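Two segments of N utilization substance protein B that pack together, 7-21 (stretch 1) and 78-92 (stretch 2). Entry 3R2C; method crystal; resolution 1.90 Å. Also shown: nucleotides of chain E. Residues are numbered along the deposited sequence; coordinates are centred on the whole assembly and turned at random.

Stretch 1 7-21: ARDTAFLVLYRWDLR
Stretch 2 (78-92) GYVERNALRLGVAEL

How do the two stretches lie against each other? Both are helical: residues 7-21 form one helix throughout, and residues 79-92 form another, with Gly78 at its N-cap position and a wider pi-type turn at 90-92. Their N-to-C directions make an angle of 127°, closer to antiparallel than parallel, and the axes approach to 9.0 Å. The register is set by Phe12 CA, 6.2 Å from Ala84 CA, and Tyr16 CA, 5.8 Å from Asn83 CA. Arg8 therefore meets Glu91 near the end of stretch 2, while Asp19 and Leu20 meet Tyr79 near its start. The contact buries 765 Å² in total.

What fills the middle? Phe12 (chi1 t, chi2 82°) leaves its backbone sideways and brings its ring into a hole formed by Val80, Asn83, Ala84 and Leu87. The ring edge faces the second helix, with CE1 3.5 Å from Val80 O and CZ 4.1 Å from Val80 CG1; the small side chain of Ala84 lies beside it. Leu87 (chi1 t, chi2 p) points the other way across the contact, among Arg8, Ala11, Phe12 and Leu15. Its CD1 is 3.9 Å from Ala11 CB, its CD2 is 4.0 Å from Phe12 CB, and Leu15 CD1 (m, t) reaches Leu87 CB at 4.0 Å. These branched and aromatic groups need no polar partners here.

Which groups satisfy Asp19? With chi1 at -155° and chi2 near 5°, this side chain points toward the second helix and sits among Tyr79, Arg82, Asn83 and Arg86. Asp19 OD2 accepts from Arg82 NE at 2.8 Å, from Arg82 NH2 at 3.2 Å and from Asn83 ND2 at 2.9 Å; Arg86 NH1, 3.2 Å from Asp19 OD2, adds a salt bridge. Asp19 OD1 accepts from the O atoms of water 1 at 2.7 Å and water 2 at 3.1 Å. Water 1 also accepts from Arg86 NH2, and water 2 also hydrogen-bonds to Tyr79 OH. Asn83 (chi1 m, chi2 -67°) has both ends of its amide used: ND2 also donates to Tyr79 O at 2.9 Å, and OD1 accepts from Arg86 NH1 at 3.0 Å. Leu15 O, 3.4 Å from Asn83 OD1, is no partner, since both atoms are acceptors.

What secures the two ends? Arg8 (m, t, t, chi4 129°) leaves its helix sideways, and its end reaches Glu91 (t, t, chi3 8°) in a paired salt bridge, with NE donating to OE1 and NH2 to OE2, each at 2.8 Å. Arg8 NH1 remains free to donate to O6 of G1 in chain E, 2.9 Å away. At the other end, beside the Asp19 cluster, the packing includes apolar contacts: Leu20 CD2 lies over one face of the Tyr79 ring (m, chi2 86°), 3.7 Å from its centroid, in a CH-pi contact, and Tyr16 CE1 packs 4.0 Å from Tyr79 CB.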

# COMPACT_ATOMS: atom_id res chain seq x y z
N ALA A 7 0.02 -13.85 -3.90
CA ALA A 7 1.33 -13.22 -4.06
C ALA A 7 1.19 -11.72 -4.36
O ALA A 7 1.99 -10.91 -3.90
CB ALA A 7 2.11 -13.90 -5.17
N ARG A 8 0.17 -11.37 -5.14
CA ARG A 8 -0.13 -9.97 -5.43
C ARG A 8 -0.57 -9.22 -4.17
O ARG A 8 -0.20 -8.05 -3.98
CB ARG A 8 -1.20 -9.87 -6.52
CG ARG A 8 -0.65 -10.29 -7.87
CD ARG A 8 -1.76 -10.50 -8.92
NE ARG A 8 -1.19 -11.09 -10.13
CZ ARG A 8 -1.67 -12.18 -10.74
NH1 ARG A 8 -2.77 -12.78 -10.29
NH2 ARG A 8 -1.05 -12.64 -11.82
N ASP A 9 -1.33 -9.87 -3.30
CA ASP A 9 -1.67 -9.25 -2.02
C ASP A 9 -0.41 -8.98 -1.18
O ASP A 9 -0.24 -7.90 -0.62
CB ASP A 9 -2.66 -10.11 -1.24
CG ASP A 9 -2.93 -9.56 0.17
OD1 ASP A 9 -3.70 -8.59 0.29
OD2 ASP A 9 -2.35 -10.08 1.15
N THR A 10 0.48 -9.97 -1.10
CA THR A 10 1.74 -9.78 -0.37
C THR A 10 2.53 -8.60 -0.93
O THR A 10 2.99 -7.73 -0.18
CB THR A 10 2.60 -11.04 -0.44
OG1 THR A 10 1.90 -12.12 0.20
CG2 THR A 10 3.95 -10.83 0.23
N ALA A 11 2.68 -8.57 -2.25
CA ALA A 11 3.48 -7.55 -2.91
C ALA A 11 2.84 -6.17 -2.70
O ALA A 11 3.54 -5.19 -2.42
CB ALA A 11 3.61 -7.85 -4.40
N PHE A 12 1.51 -6.09 -2.82
CA PHE A 12 0.82 -4.83 -2.57
C PHE A 12 1.07 -4.32 -1.14
O PHE A 12 1.37 -3.13 -0.94
CB PHE A 12 -0.70 -4.96 -2.77
CG PHE A 12 -1.46 -3.82 -2.18
CD1 PHE A 12 -1.59 -2.63 -2.87
CD2 PHE A 12 -2.03 -3.93 -0.91
CE1 PHE A 12 -2.28 -1.55 -2.31
CE2 PHE A 12 -2.71 -2.87 -0.34
CZ PHE A 12 -2.83 -1.67 -1.05
N LEU A 13 0.97 -5.21 -0.16
CA LEU A 13 1.18 -4.83 1.23
C LEU A 13 2.58 -4.28 1.43
O LEU A 13 2.79 -3.33 2.20
CB LEU A 13 0.94 -6.03 2.18
CG LEU A 13 -0.52 -6.51 2.19
CD1 LEU A 13 -0.73 -7.68 3.15
CD2 LEU A 13 -1.48 -5.37 2.54
N VAL A 14 3.56 -4.88 0.75
CA VAL A 14 4.93 -4.42 0.88
C VAL A 14 5.10 -3.02 0.27
O VAL A 14 5.67 -2.15 0.91
CB VAL A 14 5.96 -5.43 0.33
CG1 VAL A 14 7.38 -4.85 0.37
CG2 VAL A 14 5.91 -6.74 1.17
N LEU A 15 4.58 -2.81 -0.94
CA LEU A 15 4.67 -1.51 -1.59
C LEU A 15 3.94 -0.44 -0.77
O LEU A 15 4.42 0.67 -0.64
CB LEU A 15 4.08 -1.57 -3.01
CG LEU A 15 4.85 -2.48 -3.98
CD1 LEU A 15 4.19 -2.51 -5.38
CD2 LEU A 15 6.32 -2.04 -4.09
N TYR A 16 2.78 -0.80 -0.22
CA TYR A 16 2.00 0.10 0.61
C TYR A 16 2.81 0.53 1.84
O TYR A 16 2.95 1.72 2.13
CB TYR A 16 0.67 -0.59 0.99
CG TYR A 16 -0.18 0.09 2.05
CD1 TYR A 16 -1.06 1.12 1.73
CD2 TYR A 16 -0.15 -0.34 3.37
CE1 TYR A 16 -1.86 1.72 2.70
CE2 TYR A 16 -0.94 0.24 4.34
CZ TYR A 16 -1.79 1.27 4.00
OH TYR A 16 -2.56 1.86 4.98
N ARG A 17 3.42 -0.44 2.53
CA ARG A 17 4.26 -0.12 3.68
C ARG A 17 5.50 0.69 3.33
O ARG A 17 5.92 1.57 4.08
CB ARG A 17 4.72 -1.40 4.37
CG ARG A 17 3.77 -1.83 5.44
CD ARG A 17 4.10 -3.22 5.94
NE ARG A 17 2.88 -3.87 6.40
CZ ARG A 17 2.85 -4.91 7.22
NH1 ARG A 17 3.98 -5.42 7.69
NH2 ARG A 17 1.68 -5.42 7.57
N TRP A 18 6.08 0.38 2.18
CA TRP A 18 7.29 1.06 1.72
C TRP A 18 6.95 2.54 1.48
O TRP A 18 7.69 3.44 1.88
CB TRP A 18 7.74 0.40 0.42
CG TRP A 18 9.00 0.94 -0.18
CD1 TRP A 18 10.14 1.29 0.47
CD2 TRP A 18 9.23 1.16 -1.57
NE1 TRP A 18 11.08 1.71 -0.44
CE2 TRP A 18 10.55 1.64 -1.70
CE3 TRP A 18 8.46 0.99 -2.72
CZ2 TRP A 18 11.10 1.97 -2.93
CZ3 TRP A 18 9.01 1.32 -3.94
CH2 TRP A 18 10.32 1.79 -4.04
N ASP A 19 5.79 2.77 0.87
CA ASP A 19 5.36 4.12 0.55
C ASP A 19 5.18 4.91 1.85
O ASP A 19 5.57 6.08 1.95
CB ASP A 19 4.04 4.07 -0.24
CG ASP A 19 3.83 5.30 -1.11
OD1 ASP A 19 4.72 6.15 -1.20
OD2 ASP A 19 2.75 5.43 -1.71
N LEU A 20 4.63 4.25 2.86
CA LEU A 20 4.33 4.90 4.13
C LEU A 20 5.54 5.08 5.04
O LEU A 20 5.61 6.05 5.79
CB LEU A 20 3.28 4.10 4.88
CG LEU A 20 1.88 4.30 4.30
CD1 LEU A 20 0.95 3.20 4.78
CD2 LEU A 20 1.38 5.66 4.68
N ARG A 21 6.49 4.15 4.98
CA ARG A 21 7.59 4.14 5.95
C ARG A 21 8.94 4.49 5.35
O ARG A 21 9.81 4.99 6.05
CB ARG A 21 7.67 2.77 6.62
CG ARG A 21 6.56 2.56 7.64
CD ARG A 21 6.44 1.13 8.05
NE ARG A 21 7.68 0.57 8.61
CZ ARG A 21 7.79 -0.70 8.98
NH1 ARG A 21 6.75 -1.52 8.86
NH2 ARG A 21 8.95 -1.16 9.45
N GLY A 78 -4.61 8.17 -3.58
CA GLY A 78 -4.59 7.53 -2.28
C GLY A 78 -3.39 6.59 -2.23
O GLY A 78 -2.87 6.18 -3.28
N TYR A 79 -2.94 6.26 -1.02
CA TYR A 79 -1.91 5.25 -0.84
C TYR A 79 -2.33 3.88 -1.40
O TYR A 79 -1.51 3.17 -1.97
CB TYR A 79 -1.55 5.13 0.65
CG TYR A 79 -0.56 6.19 1.07
CD1 TYR A 79 -0.99 7.45 1.48
CD2 TYR A 79 0.80 5.95 1.02
CE1 TYR A 79 -0.07 8.45 1.84
CE2 TYR A 79 1.72 6.94 1.36
CZ TYR A 79 1.29 8.18 1.77
OH TYR A 79 2.22 9.14 2.12
N VAL A 80 -3.59 3.51 -1.25
CA VAL A 80 -4.03 2.23 -1.81
C VAL A 80 -3.96 2.25 -3.34
O VAL A 80 -3.41 1.34 -3.97
CB VAL A 80 -5.45 1.88 -1.34
CG1 VAL A 80 -6.01 0.71 -2.16
CG2 VAL A 80 -5.45 1.55 0.15
N GLU A 81 -4.50 3.30 -3.94
CA GLU A 81 -4.57 3.39 -5.41
C GLU A 81 -3.17 3.48 -6.04
O GLU A 81 -2.89 2.82 -7.04
CB GLU A 81 -5.39 4.61 -5.83
CG GLU A 81 -6.86 4.54 -5.42
CD GLU A 81 -7.14 5.16 -4.06
OE1 GLU A 81 -6.35 4.98 -3.11
OE2 GLU A 81 -8.18 5.83 -3.94
N ARG A 82 -2.29 4.27 -5.45
CA ARG A 82 -0.98 4.49 -6.05
C ARG A 82 -0.18 3.19 -6.04
O ARG A 82 0.46 2.84 -7.01
CB ARG A 82 -0.22 5.63 -5.36
CG ARG A 82 1.26 5.76 -5.73
CD ARG A 82 1.90 7.04 -5.12
NE ARG A 82 1.68 7.09 -3.68
CZ ARG A 82 0.80 7.87 -3.07
NH1 ARG A 82 0.06 8.74 -3.75
NH2 ARG A 82 0.66 7.80 -1.75
N ASN A 83 -0.24 2.45 -4.95
CA ASN A 83 0.54 1.22 -4.87
C ASN A 83 -0.08 0.03 -5.60
O ASN A 83 0.64 -0.84 -6.11
CB ASN A 83 0.89 0.96 -3.41
CG ASN A 83 1.83 2.02 -2.89
OD1 ASN A 83 2.96 2.08 -3.34
ND2 ASN A 83 1.36 2.90 -2.02
N ALA A 84 -1.40 0.02 -5.72
CA ALA A 84 -2.05 -0.98 -6.54
C ALA A 84 -1.72 -0.74 -8.02
O ALA A 84 -1.51 -1.70 -8.77
CB ALA A 84 -3.57 -0.98 -6.32
N LEU A 85 -1.66 0.53 -8.42
CA LEU A 85 -1.27 0.88 -9.78
C LEU A 85 0.20 0.55 -10.04
O LEU A 85 0.55 0.09 -11.11
CB LEU A 85 -1.53 2.37 -10.08
CG LEU A 85 -3.00 2.68 -10.42
CD1 LEU A 85 -3.30 4.19 -10.38
CD2 LEU A 85 -3.38 2.10 -11.78
N ARG A 86 1.06 0.77 -9.06
CA ARG A 86 2.47 0.47 -9.26
C ARG A 86 2.63 -1.02 -9.50
O ARG A 86 3.41 -1.46 -10.35
CB ARG A 86 3.30 0.91 -8.05
CG ARG A 86 3.59 2.41 -8.01
CD ARG A 86 3.93 2.88 -6.58
NE ARG A 86 4.59 4.18 -6.59
CZ ARG A 86 4.84 4.91 -5.51
NH1 ARG A 86 4.45 4.51 -4.31
NH2 ARG A 86 5.47 6.06 -5.64
N LEU A 87 1.89 -1.80 -8.72
CA LEU A 87 1.98 -3.25 -8.83
C LEU A 87 1.43 -3.72 -10.18
O LEU A 87 2.03 -4.58 -10.84
CB LEU A 87 1.22 -3.89 -7.67
CG LEU A 87 1.18 -5.42 -7.66
CD1 LEU A 87 2.59 -5.99 -7.62
CD2 LEU A 87 0.34 -5.93 -6.48
N GLY A 88 0.30 -3.15 -10.59
CA GLY A 88 -0.32 -3.52 -11.86
C GLY A 88 0.63 -3.22 -13.01
O GLY A 88 0.79 -4.02 -13.93
N VAL A 89 1.29 -2.08 -12.97
CA VAL A 89 2.20 -1.72 -14.06
C VAL A 89 3.42 -2.65 -14.08
O VAL A 89 3.85 -3.08 -15.14
CB VAL A 89 2.64 -0.25 -13.96
CG1 VAL A 89 3.83 0.04 -14.92
CG2 VAL A 89 1.46 0.66 -14.26
N ALA A 90 3.97 -2.94 -12.90
CA ALA A 90 5.12 -3.83 -12.80
C ALA A 90 4.80 -5.18 -13.44
O ALA A 90 5.62 -5.73 -14.18
CB ALA A 90 5.54 -4.01 -11.34
N GLU A 91 3.62 -5.73 -13.17
CA GLU A 91 3.32 -7.06 -13.70
C GLU A 91 2.93 -7.04 -15.18
O GLU A 91 3.38 -7.88 -15.97
CB GLU A 91 2.20 -7.77 -12.91
CG GLU A 91 2.17 -9.27 -13.25
CD GLU A 91 1.35 -10.08 -12.27
OE1 GLU A 91 0.67 -9.49 -11.41
OE2 GLU A 91 1.40 -11.33 -12.38
N LEU A 92 2.08 -6.10 -15.56
CA LEU A 92 1.56 -6.06 -16.93
C LEU A 92 2.66 -5.69 -17.92
O LEU A 92 2.72 -6.21 -19.02
CB LEU A 92 0.42 -5.04 -17.05
CG LEU A 92 -0.88 -5.50 -16.39
CD1 LEU A 92 -1.88 -4.34 -16.37
CD2 LEU A 92 -1.46 -6.73 -17.10
P U E 8 -12.49 10.71 -12.36
OP1 U E 8 -13.71 10.77 -13.20
OP2 U E 8 -11.51 11.83 -12.45
O5' U E 8 -12.87 10.45 -10.84
C5' U E 8 -13.44 9.21 -10.44
C4' U E 8 -13.50 9.08 -8.94
O4' U E 8 -12.30 8.41 -8.45
C3' U E 8 -13.60 10.40 -8.16
O3' U E 8 -14.50 10.24 -7.07
C2' U E 8 -12.19 10.56 -7.61
O2' U E 8 -12.10 11.37 -6.45
C1' U E 8 -11.85 9.11 -7.32
N1 U E 8 -10.41 8.85 -7.08
C2 U E 8 -10.17 7.85 -6.15
O2 U E 8 -11.05 7.19 -5.62
N3 U E 8 -8.84 7.63 -5.88
C4 U E 8 -7.76 8.30 -6.42
O4 U E 8 -6.63 7.97 -6.06
C5 U E 8 -8.09 9.34 -7.35
C6 U E 8 -9.37 9.58 -7.63
O5' G E 1 -8.06 -22.12 -11.30
C5' G E 1 -9.02 -21.90 -10.26
C4' G E 1 -9.78 -20.61 -10.47
O4' G E 1 -8.86 -19.49 -10.29
C3' G E 1 -10.38 -20.43 -11.85
O3' G E 1 -11.50 -19.55 -11.72
C2' G E 1 -9.24 -19.71 -12.59
O2' G E 1 -9.61 -19.03 -13.77
C1' G E 1 -8.79 -18.75 -11.49
N9 G E 1 -7.42 -18.25 -11.63
C8 G E 1 -6.26 -18.78 -12.14
N7 G E 1 -5.24 -17.97 -12.01
C5 G E 1 -5.75 -16.85 -11.37
C6 G E 1 -5.16 -15.62 -10.95
O6 G E 1 -3.99 -15.27 -11.08
N1 G E 1 -6.06 -14.77 -10.33
C2 G E 1 -7.39 -15.06 -10.14
N2 G E 1 -8.16 -14.15 -9.54
N3 G E 1 -7.95 -16.18 -10.54
C4 G E 1 -7.09 -17.02 -11.13
O HOH W 1 5.17 7.83 -3.29
O HOH W 2 4.38 8.95 0.05